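ESX-5 secretion-associated protein EspG5 (Mycobacterium marinum, PDB 6VJ5) acts as a specific chaperone for cognate PE/PPE proteins, keeps their dimers from aggregating and is required for the secretion of LipY and PE31/PPE18. Local coordinates at residues C[20-25]-C[42-47]; C[102-105]-C[109-112]; C[184-189]-C[207-212]; C[253-258]-C[282-287]. All coordinates share one frame; numbering follows the deposited sequence.

Contact 1: residues C[20-25]-C[42-47]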
# COMPACT_ATOMS: atom_id res chain seq x y z
N LEU C 20 8.85 -2.13 14.05
CA LEU C 20 8.80 -1.19 15.15
C LEU C 20 7.80 -0.07 14.86
O LEU C 20 7.03 0.32 15.74
CB LEU C 20 10.19 -0.61 15.41
CG LEU C 20 11.27 -1.67 15.62
CD1 LEU C 20 12.64 -1.04 15.67
CD2 LEU C 20 10.99 -2.46 16.89
N GLN C 21 7.80 0.44 13.63
CA GLN C 21 6.79 1.41 13.25
C GLN C 21 5.39 0.86 13.46
O GLN C 21 4.50 1.58 13.93
CB GLN C 21 6.98 1.81 11.79
CG GLN C 21 8.21 2.62 11.52
CD GLN C 21 8.39 2.90 10.05
OE1 GLN C 21 8.64 1.99 9.26
NE2 GLN C 21 8.25 4.16 9.66
N ALA C 22 5.18 -0.41 13.12
CA ALA C 22 3.87 -1.03 13.30
C ALA C 22 3.54 -1.18 14.78
O ALA C 22 2.46 -0.79 15.23
CB ALA C 22 3.83 -2.38 12.59
N LEU C 23 4.47 -1.74 15.56
CA LEU C 23 4.23 -1.92 16.98
C LEU C 23 3.91 -0.61 17.69
O LEU C 23 3.24 -0.63 18.73
CB LEU C 23 5.45 -2.56 17.66
CG LEU C 23 5.83 -3.96 17.18
CD1 LEU C 23 7.11 -4.45 17.86
CD2 LEU C 23 4.70 -4.95 17.42
N LEU C 24 4.36 0.52 17.14
CA LEU C 24 4.19 1.82 17.77
C LEU C 24 3.31 2.75 16.95
O LEU C 24 3.29 3.96 17.22
CB LEU C 24 5.57 2.45 18.01
CG LEU C 24 6.57 1.58 18.78
CD1 LEU C 24 7.99 1.95 18.36
CD2 LEU C 24 6.40 1.74 20.28
N ASP C 25 2.60 2.22 15.96
CA ASP C 25 1.67 2.99 15.13
C ASP C 25 2.33 4.26 14.59
O ASP C 25 1.82 5.37 14.75
CB ASP C 25 0.40 3.33 15.91
CG ASP C 25 -0.65 4.02 15.06
OD1 ASP C 25 -1.00 3.48 13.98
OD2 ASP C 25 -1.13 5.10 15.46
N ASP C 42 -6.75 -4.02 10.82
CA ASP C 42 -7.46 -4.66 11.91
C ASP C 42 -6.58 -5.59 12.74
O ASP C 42 -7.02 -6.06 13.79
CB ASP C 42 -8.66 -5.45 11.36
CG ASP C 42 -8.31 -6.27 10.12
OD1 ASP C 42 -7.49 -5.79 9.29
OD2 ASP C 42 -8.85 -7.38 9.96
N SER C 43 -5.34 -5.86 12.30
CA SER C 43 -4.48 -6.76 13.05
C SER C 43 -3.02 -6.53 12.69
O SER C 43 -2.68 -6.37 11.51
CB SER C 43 -4.86 -8.22 12.79
OG SER C 43 -4.24 -9.08 13.73
N ASN C 44 -2.17 -6.53 13.71
CA ASN C 44 -0.72 -6.54 13.54
C ASN C 44 -0.10 -7.86 14.00
O ASN C 44 1.12 -7.93 14.18
CB ASN C 44 -0.09 -5.37 14.30
CG ASN C 44 0.01 -4.10 13.45
OD1 ASN C 44 -0.37 -4.09 12.28
ND2 ASN C 44 0.53 -3.04 14.04
N ASP C 45 -0.91 -8.90 14.21
CA ASP C 45 -0.41 -10.18 14.68
C ASP C 45 0.34 -10.95 13.59
O ASP C 45 1.17 -11.81 13.91
CB ASP C 45 -1.56 -11.04 15.23
CG ASP C 45 -1.07 -12.30 15.93
OD1 ASP C 45 0.16 -12.44 16.15
OD2 ASP C 45 -1.92 -13.16 16.27
N TRP C 46 0.05 -10.68 12.31
CA TRP C 46 0.84 -11.28 11.23
C TRP C 46 2.28 -10.79 11.25
O TRP C 46 3.14 -11.41 10.61
CB TRP C 46 0.20 -10.98 9.87
CG TRP C 46 0.30 -9.55 9.41
CD1 TRP C 46 -0.44 -8.49 9.86
CD2 TRP C 46 1.18 -9.03 8.40
NE1 TRP C 46 -0.06 -7.34 9.19
CE2 TRP C 46 0.92 -7.65 8.29
CE3 TRP C 46 2.16 -9.61 7.58
CZ2 TRP C 46 1.62 -6.83 7.39
CZ3 TRP C 46 2.84 -8.79 6.69
CH2 TRP C 46 2.57 -7.42 6.61
N LEU C 47 2.56 -9.71 11.97
CA LEU C 47 3.95 -9.28 12.18
C LEU C 47 4.72 -10.31 13.00
O LEU C 47 5.93 -10.49 12.77
CB LEU C 47 3.97 -7.92 12.87
CG LEU C 47 3.24 -6.79 12.15
CD1 LEU C 47 3.17 -5.53 13.00
CD2 LEU C 47 3.92 -6.50 10.83
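Ala22 meets Leu47 and Asn44 at the end of helix 14-23, and its methyl CB is the hub of the contact. Leu47 reaches it with one branch, CD1 lying 3.2 Å from Ala22 CB; this is too short for relaxed methyl packing, so the exact value is doubtful. With CG beside the backbone N (chi1 -57°), Leu47 carries its branched end away from its own carbonyl and toward the helix. Alanine suits the helix side because its small methyl lets the loop come close. Asn44 brings its amide to the same methyl, ND2 standing 3.7 Å from Ala22 CB. The same ND2 is 3.2 Å from Ala22 O, but the angle is too poor for a hydrogen bond; its bond goes to Tyr38 OH. Ala22 O instead accepts from Asp25 N at 3.1 Å, one of the two bonds of a Schellman motif in which Asp25, with positive phi, ends the helix. The other runs from Ile26 N to Gln21 O. On the loop side, residues 45-47 begin a 3-10 turn, in which Leu47 N donates to Asn44 O at 3.2 Å, which brings Asn44 and Leu47, both pointing toward the helix, close together. Further out, Leu47 and Leu23 both touch Met53 of helix 51-58. Leu47 CD2 sits above one face of the Trp46 ring, toward the rim, and the Trp46 ring meets that of Trp18 at about 60°.

Contact 2: residues C[102-105]-C[109-112]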
# COMPACT_ATOMS: atom_id res chain seq x y z
N GLU C 102 17.62 -2.05 -14.39
CA GLU C 102 16.24 -2.11 -14.86
C GLU C 102 15.47 -3.30 -14.29
O GLU C 102 14.28 -3.45 -14.59
CB GLU C 102 16.17 -2.13 -16.39
CG GLU C 102 16.89 -3.27 -17.07
CD GLU C 102 16.22 -3.69 -18.38
OE1 GLU C 102 16.03 -4.91 -18.57
OE2 GLU C 102 15.88 -2.81 -19.20
N ASP C 103 16.12 -4.15 -13.50
CA ASP C 103 15.43 -5.17 -12.72
C ASP C 103 15.21 -4.74 -11.27
O ASP C 103 14.95 -5.58 -10.41
CB ASP C 103 16.19 -6.50 -12.77
CG ASP C 103 15.54 -7.51 -13.69
OD1 ASP C 103 14.94 -7.09 -14.70
OD2 ASP C 103 15.61 -8.72 -13.39
N GLN C 104 15.32 -3.45 -10.99
CA GLN C 104 14.86 -2.91 -9.71
C GLN C 104 13.34 -2.93 -9.71
O GLN C 104 12.72 -2.35 -10.61
CB GLN C 104 15.36 -1.49 -9.48
CG GLN C 104 16.77 -1.42 -8.91
CD GLN C 104 16.80 -1.74 -7.42
OE1 GLN C 104 16.27 -0.99 -6.60
NE2 GLN C 104 17.44 -2.85 -7.07
N PRO C 105 12.69 -3.60 -8.76
CA PRO C 105 11.22 -3.65 -8.76
C PRO C 105 10.63 -2.27 -8.52
O PRO C 105 11.33 -1.37 -8.02
CB PRO C 105 10.89 -4.62 -7.62
CG PRO C 105 12.07 -4.51 -6.69
CD PRO C 105 13.27 -4.29 -7.59
N ARG C 109 12.85 -0.44 -1.97
CA ARG C 109 13.36 0.27 -0.81
C ARG C 109 14.89 0.25 -0.75
O ARG C 109 15.47 0.80 0.19
CB ARG C 109 12.77 -0.33 0.47
CG ARG C 109 11.23 -0.43 0.46
CD ARG C 109 10.56 0.91 0.72
NE ARG C 109 10.41 1.75 -0.47
CZ ARG C 109 9.98 3.00 -0.45
NH1 ARG C 109 9.66 3.57 0.71
NH2 ARG C 109 9.88 3.70 -1.58
N ASP C 110 15.55 -0.35 -1.74
CA ASP C 110 17.00 -0.34 -1.77
C ASP C 110 17.52 1.09 -1.95
O ASP C 110 16.82 1.97 -2.47
CB ASP C 110 17.55 -1.20 -2.91
CG ASP C 110 17.32 -2.68 -2.70
OD1 ASP C 110 17.19 -3.13 -1.54
OD2 ASP C 110 17.28 -3.40 -3.72
N ILE C 111 18.75 1.30 -1.54
CA ILE C 111 19.48 2.53 -1.83
C ILE C 111 20.78 2.13 -2.52
O ILE C 111 21.22 0.97 -2.43
CB ILE C 111 19.74 3.37 -0.56
CG1 ILE C 111 20.49 2.57 0.50
CG2 ILE C 111 18.42 3.88 0.01
CD1 ILE C 111 20.84 3.38 1.73
N PRO C 112 21.43 3.07 -3.21
CA PRO C 112 22.67 2.73 -3.92
C PRO C 112 23.75 2.27 -2.95
O PRO C 112 23.90 2.82 -1.85
CB PRO C 112 23.06 4.04 -4.62
CG PRO C 112 21.76 4.81 -4.73
CD PRO C 112 21.00 4.46 -3.48
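Gln104 and Asp110 share a grip on one hydroxyl, that of Ser108, which lies between them in the chain. Ser108 OG donates to Gln104 OE1 and accepts the backbone N-H of Asp110; the second bond, from a serine to the amide two residues on, is that of an ST turn. A small hydroxyl that can give and take at once suits this place. The direct link across the loop is lighter: Gln104 NE2 donates to Asp110 OD2 over 3.4 Å, a weak bond although nearly straight at 168°. The carboxylate is turned out of the amide plane, the two planes standing 39° apart. Gln104 gets there by folding, with CG beside the backbone N and the chain bent again at chi2 (-76°), which turns the amide toward Asp110 rather than letting it extend. Glutamine suits the place because the two atoms of its amide do different work, OE1 accepting from Ser108 while NE2 reaches the carboxylate, whose negative charge would probably favour an N-H neighbour. Asp110 also uses its backbone, O accepting from Arg34 NH1, and Arg109 forms a salt bridge with an acidic side chain of another protein's chain. The loop is the long connection between strands 83-91 and 115-123, antiparallel neighbours in the central sheet, and Arg132 of strand 126-133 ties it to that sheet by donating NH2 to Arg109 O.

Contact 3: residues C[184-189]-C[207-212]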
# COMPACT_ATOMS: atom_id res chain seq x y z
N LYS C 184 24.91 23.60 -16.74
CA LYS C 184 24.31 22.57 -17.59
C LYS C 184 25.00 22.51 -18.95
O LYS C 184 25.36 21.43 -19.43
CB LYS C 184 22.81 22.82 -17.73
CG LYS C 184 22.09 21.88 -18.69
CD LYS C 184 22.32 20.42 -18.35
CE LYS C 184 21.78 20.08 -16.97
NZ LYS C 184 21.80 18.60 -16.79
N SER C 185 25.20 23.67 -19.58
CA SER C 185 25.92 23.71 -20.85
C SER C 185 27.34 23.16 -20.70
O SER C 185 27.81 22.40 -21.55
CB SER C 185 25.97 25.14 -21.38
OG SER C 185 24.67 25.67 -21.53
N TRP C 186 28.04 23.55 -19.63
CA TRP C 186 29.42 23.09 -19.46
C TRP C 186 29.46 21.57 -19.32
O TRP C 186 30.32 20.91 -19.92
CB TRP C 186 30.04 23.75 -18.23
CG TRP C 186 31.53 23.62 -18.17
CD1 TRP C 186 32.38 23.44 -19.22
CD2 TRP C 186 32.35 23.66 -16.99
NE1 TRP C 186 33.68 23.36 -18.77
CE2 TRP C 186 33.68 23.49 -17.40
CE3 TRP C 186 32.08 23.82 -15.63
CZ2 TRP C 186 34.74 23.48 -16.50
CZ3 TRP C 186 33.13 23.81 -14.74
CH2 TRP C 186 34.45 23.64 -15.18
N GLN C 187 28.54 21.01 -18.54
CA GLN C 187 28.40 19.56 -18.47
C GLN C 187 28.13 18.97 -19.85
O GLN C 187 28.70 17.93 -20.22
CB GLN C 187 27.28 19.20 -17.50
CG GLN C 187 26.99 17.73 -17.32
CD GLN C 187 25.66 17.50 -16.62
OE1 GLN C 187 24.65 18.13 -16.97
NE2 GLN C 187 25.65 16.63 -15.62
N GLU C 188 27.25 19.61 -20.62
CA GLU C 188 26.90 19.09 -21.94
C GLU C 188 28.12 19.05 -22.86
O GLU C 188 28.23 18.15 -23.70
CB GLU C 188 25.78 19.93 -22.55
CG GLU C 188 24.42 19.68 -21.91
CD GLU C 188 23.33 20.63 -22.39
OE1 GLU C 188 23.65 21.63 -23.06
OE2 GLU C 188 22.15 20.35 -22.09
N SER C 189 29.03 20.00 -22.72
CA SER C 189 30.26 20.00 -23.50
C SER C 189 31.27 18.98 -23.00
O SER C 189 32.37 18.90 -23.56
CB SER C 189 30.91 21.39 -23.49
OG SER C 189 31.64 21.62 -22.30
N SER C 207 40.95 29.63 -11.12
CA SER C 207 41.26 28.54 -10.21
C SER C 207 39.99 27.84 -9.76
O SER C 207 39.93 26.60 -9.72
CB SER C 207 42.05 29.06 -9.01
OG SER C 207 42.82 28.01 -8.44
N THR C 208 38.95 28.61 -9.43
CA THR C 208 37.69 28.01 -9.03
C THR C 208 37.10 27.15 -10.14
O THR C 208 36.62 26.04 -9.90
CB THR C 208 36.71 29.10 -8.60
OG1 THR C 208 37.32 29.93 -7.60
CG2 THR C 208 35.44 28.49 -8.05
N VAL C 209 37.14 27.64 -11.38
CA VAL C 209 36.57 26.88 -12.50
C VAL C 209 37.27 25.53 -12.63
O VAL C 209 36.63 24.51 -12.88
CB VAL C 209 36.66 27.70 -13.80
CG1 VAL C 209 36.33 26.81 -14.99
CG2 VAL C 209 35.72 28.88 -13.75
N ALA C 210 38.60 25.51 -12.50
CA ALA C 210 39.32 24.25 -12.64
C ALA C 210 38.92 23.26 -11.54
O ALA C 210 38.69 22.08 -11.82
CB ALA C 210 40.83 24.50 -12.62
N ALA C 211 38.84 23.72 -10.29
CA ALA C 211 38.48 22.82 -9.21
C ALA C 211 37.02 22.39 -9.31
O ALA C 211 36.68 21.23 -9.05
CB ALA C 211 38.75 23.47 -7.85
N LEU C 212 36.14 23.32 -9.68
CA LEU C 212 34.73 22.99 -9.84
C LEU C 212 34.55 21.92 -10.91
O LEU C 212 33.86 20.92 -10.69
CB LEU C 212 33.95 24.26 -10.19
CG LEU C 212 32.45 24.27 -9.95
CD1 LEU C 212 32.10 23.93 -8.54
CD2 LEU C 212 31.94 25.67 -10.32
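Trp186 meets Val209 with the six-membered part of its indole, and apolar and aromatic contact comes first. Its CH2 lies 3.7 Å from Val209 CG1, the branch anti to the valine's backbone N. Trp186 CZ3 makes a looser, oblique approach to the backbone C of Leu212, at 4.5 Å, and Phe191 meets the indole edge-to-face. A tryptophan suits this place because the backbones stay far apart, the CA atoms of Trp186 and Val209 being 10.7 Å from one another, and a large flat ring spans the distance. The second kind of contact is polar in character: Val209 O sits near the ring plane at the edge, 3.3 Å from Trp186 CH2, where the carbonyl meets the slightly positive rim of C-H groups. Hydrogen bonds then hold the ring and the helix end. Trp186 NE1 donates to Asn192 O, which limits how the indole can rotate. Ser189 OG turns back to Trp186 O at 2.8 Å, tilted 21° from the carbonyl plane, satisfying an oxygen in the last turn of the helix. On another side of the helix, Lys184 NZ bonds Gln187 OE1 at 2.9 Å. Helices 176-188 and 206-217 are thus bridged by a buried aromatic side chain, consistent with a helical bundle beside the central sheet in EspG proteins.

Contact 4: residues C[253-258]-C[282-287]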
# COMPACT_ATOMS: atom_id res chain seq x y z
N ALA C 253 32.50 23.61 -1.39
CA ALA C 253 31.21 23.76 -0.73
C ALA C 253 30.34 24.70 -1.54
O ALA C 253 30.77 25.79 -1.91
CB ALA C 253 31.37 24.30 0.70
N LEU C 254 29.10 24.28 -1.80
CA LEU C 254 28.14 25.06 -2.55
C LEU C 254 26.86 25.19 -1.74
O LEU C 254 26.38 24.21 -1.16
CB LEU C 254 27.82 24.42 -3.90
CG LEU C 254 29.02 24.10 -4.78
CD1 LEU C 254 28.70 22.94 -5.72
CD2 LEU C 254 29.42 25.33 -5.58
N TYR C 255 26.29 26.39 -1.71
CA TYR C 255 25.04 26.58 -1.00
C TYR C 255 24.44 27.93 -1.36
O TYR C 255 25.17 28.87 -1.71
CB TYR C 255 25.25 26.49 0.52
CG TYR C 255 26.16 27.56 1.06
CD1 TYR C 255 25.67 28.81 1.42
CD2 TYR C 255 27.53 27.33 1.22
CE1 TYR C 255 26.50 29.79 1.93
CE2 TYR C 255 28.36 28.31 1.72
CZ TYR C 255 27.84 29.53 2.07
OH TYR C 255 28.67 30.51 2.57
N GLN C 256 23.12 28.01 -1.29
CA GLN C 256 22.43 29.28 -1.43
C GLN C 256 22.52 30.07 -0.13
O GLN C 256 22.65 29.50 0.96
CB GLN C 256 20.96 29.05 -1.79
CG GLN C 256 20.71 28.77 -3.26
CD GLN C 256 19.30 28.30 -3.53
OE1 GLN C 256 18.39 29.10 -3.78
NE2 GLN C 256 19.10 26.99 -3.47
N GLN C 257 22.46 31.38 -0.26
CA GLN C 257 22.42 32.27 0.90
C GLN C 257 20.99 32.77 1.10
O GLN C 257 20.21 32.85 0.15
CB GLN C 257 23.38 33.44 0.71
CG GLN C 257 24.83 33.03 0.85
CD GLN C 257 25.78 34.19 0.70
OE1 GLN C 257 25.43 35.21 0.11
NE2 GLN C 257 26.98 34.04 1.25
N ALA C 258 20.67 33.10 2.35
CA ALA C 258 19.33 33.54 2.70
C ALA C 258 18.88 34.70 1.81
O ALA C 258 19.61 35.67 1.61
CB ALA C 258 19.28 33.96 4.17
N VAL C 282 26.13 25.21 6.90
CA VAL C 282 25.11 24.53 7.71
C VAL C 282 24.18 25.56 8.34
O VAL C 282 22.95 25.43 8.29
CB VAL C 282 25.78 23.65 8.77
CG1 VAL C 282 24.74 23.16 9.78
CG2 VAL C 282 26.51 22.49 8.11
N LYS C 283 24.76 26.60 8.94
CA LYS C 283 23.94 27.65 9.53
C LYS C 283 23.02 28.28 8.50
O LYS C 283 21.86 28.58 8.79
CB LYS C 283 24.84 28.72 10.15
CG LYS C 283 24.08 29.81 10.90
CD LYS C 283 25.00 30.95 11.31
CE LYS C 283 24.23 32.01 12.09
NZ LYS C 283 23.76 31.49 13.40
N THR C 284 23.52 28.48 7.27
CA THR C 284 22.72 29.12 6.24
C THR C 284 21.55 28.24 5.81
O THR C 284 20.49 28.76 5.43
CB THR C 284 23.59 29.46 5.03
OG1 THR C 284 24.62 30.38 5.43
CG2 THR C 284 22.76 30.08 3.93
N VAL C 285 21.74 26.92 5.85
CA VAL C 285 20.64 26.01 5.61
C VAL C 285 19.58 26.18 6.69
O VAL C 285 18.39 26.35 6.39
CB VAL C 285 21.16 24.56 5.56
CG1 VAL C 285 20.00 23.58 5.62
CG2 VAL C 285 22.01 24.34 4.32
N LEU C 286 20.00 26.16 7.95
CA LEU C 286 19.05 26.21 9.06
C LEU C 286 18.35 27.56 9.15
O LEU C 286 17.20 27.63 9.59
CB LEU C 286 19.76 25.90 10.37
CG LEU C 286 20.38 24.50 10.45
CD1 LEU C 286 21.18 24.32 11.73
CD2 LEU C 286 19.29 23.43 10.34
N ASP C 287 19.02 28.64 8.74
CA ASP C 287 18.41 29.95 8.81
C ASP C 287 17.47 30.23 7.64
O ASP C 287 16.80 31.27 7.65
CB ASP C 287 19.49 31.04 8.90
CG ASP C 287 20.27 30.97 10.20
OD1 ASP C 287 19.74 30.41 11.18
OD2 ASP C 287 21.41 31.48 10.25
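Helix 275-286 packs against the antiparallel sheet near the C-terminal end of strand 250-256, where Thr284 meets Tyr255 and the backbone of Gln256 and Gln257. Thr284 carries nearly all of the touch. Its methyl CG2, anti to the helix backbone N, is directed at the strand and comes 3.0 Å from Gln256 O, close enough that the value is doubtful. The same methyl lies 3.8 Å from Gln257 CA and 4.0 Å from Tyr255 CD1. It is also 4.0 Å from the backbone N of Ala258, whose own CB points toward the helix. The hydroxyl branch, anti to the carbonyl carbon (chi1 -61°), bonds Val280 O one turn back. Threonine suits the place, its OG1 being satisfied within the helix while its methyl packs outward. Tyr255 lies across Thr284 at about a right angle, with CE1 4.0 Å from Thr284 OG1. Tyr255 CG stands between its backbone N and carbonyl carbon (chi1 62°), a placement that brings CD1 and CE1 near Thr284. Gln256 O is satisfied by Ser240 OG. Strand 250-256 runs between 234-247 and 267-272, Leu242 and Ala269 touching Tyr255 from those two strands, while Val282 and Leu286 of the helix rest on Ile150 of helix 147-159.

How the contacts relate
The four contacts are strung in series along the chain. Contacts 1 and 3 lie on opposite sides of the chain's centre, 51 Å apart between centres. Contact 2 is nearer contact 1, at 26 Å between centres and about 9 Å between nearest atoms. Contacts 3 and 4 touch: Leu212 CD1 lies 4.2 Å from Leu254 CD2, so helix 206-217 packs on strand 250-256. In each contact some residue also reaches the chain of another protein, among them Asp42, Arg109, Lys184 and Gln256, consistent with a chaperone that holds its client over a broad surface.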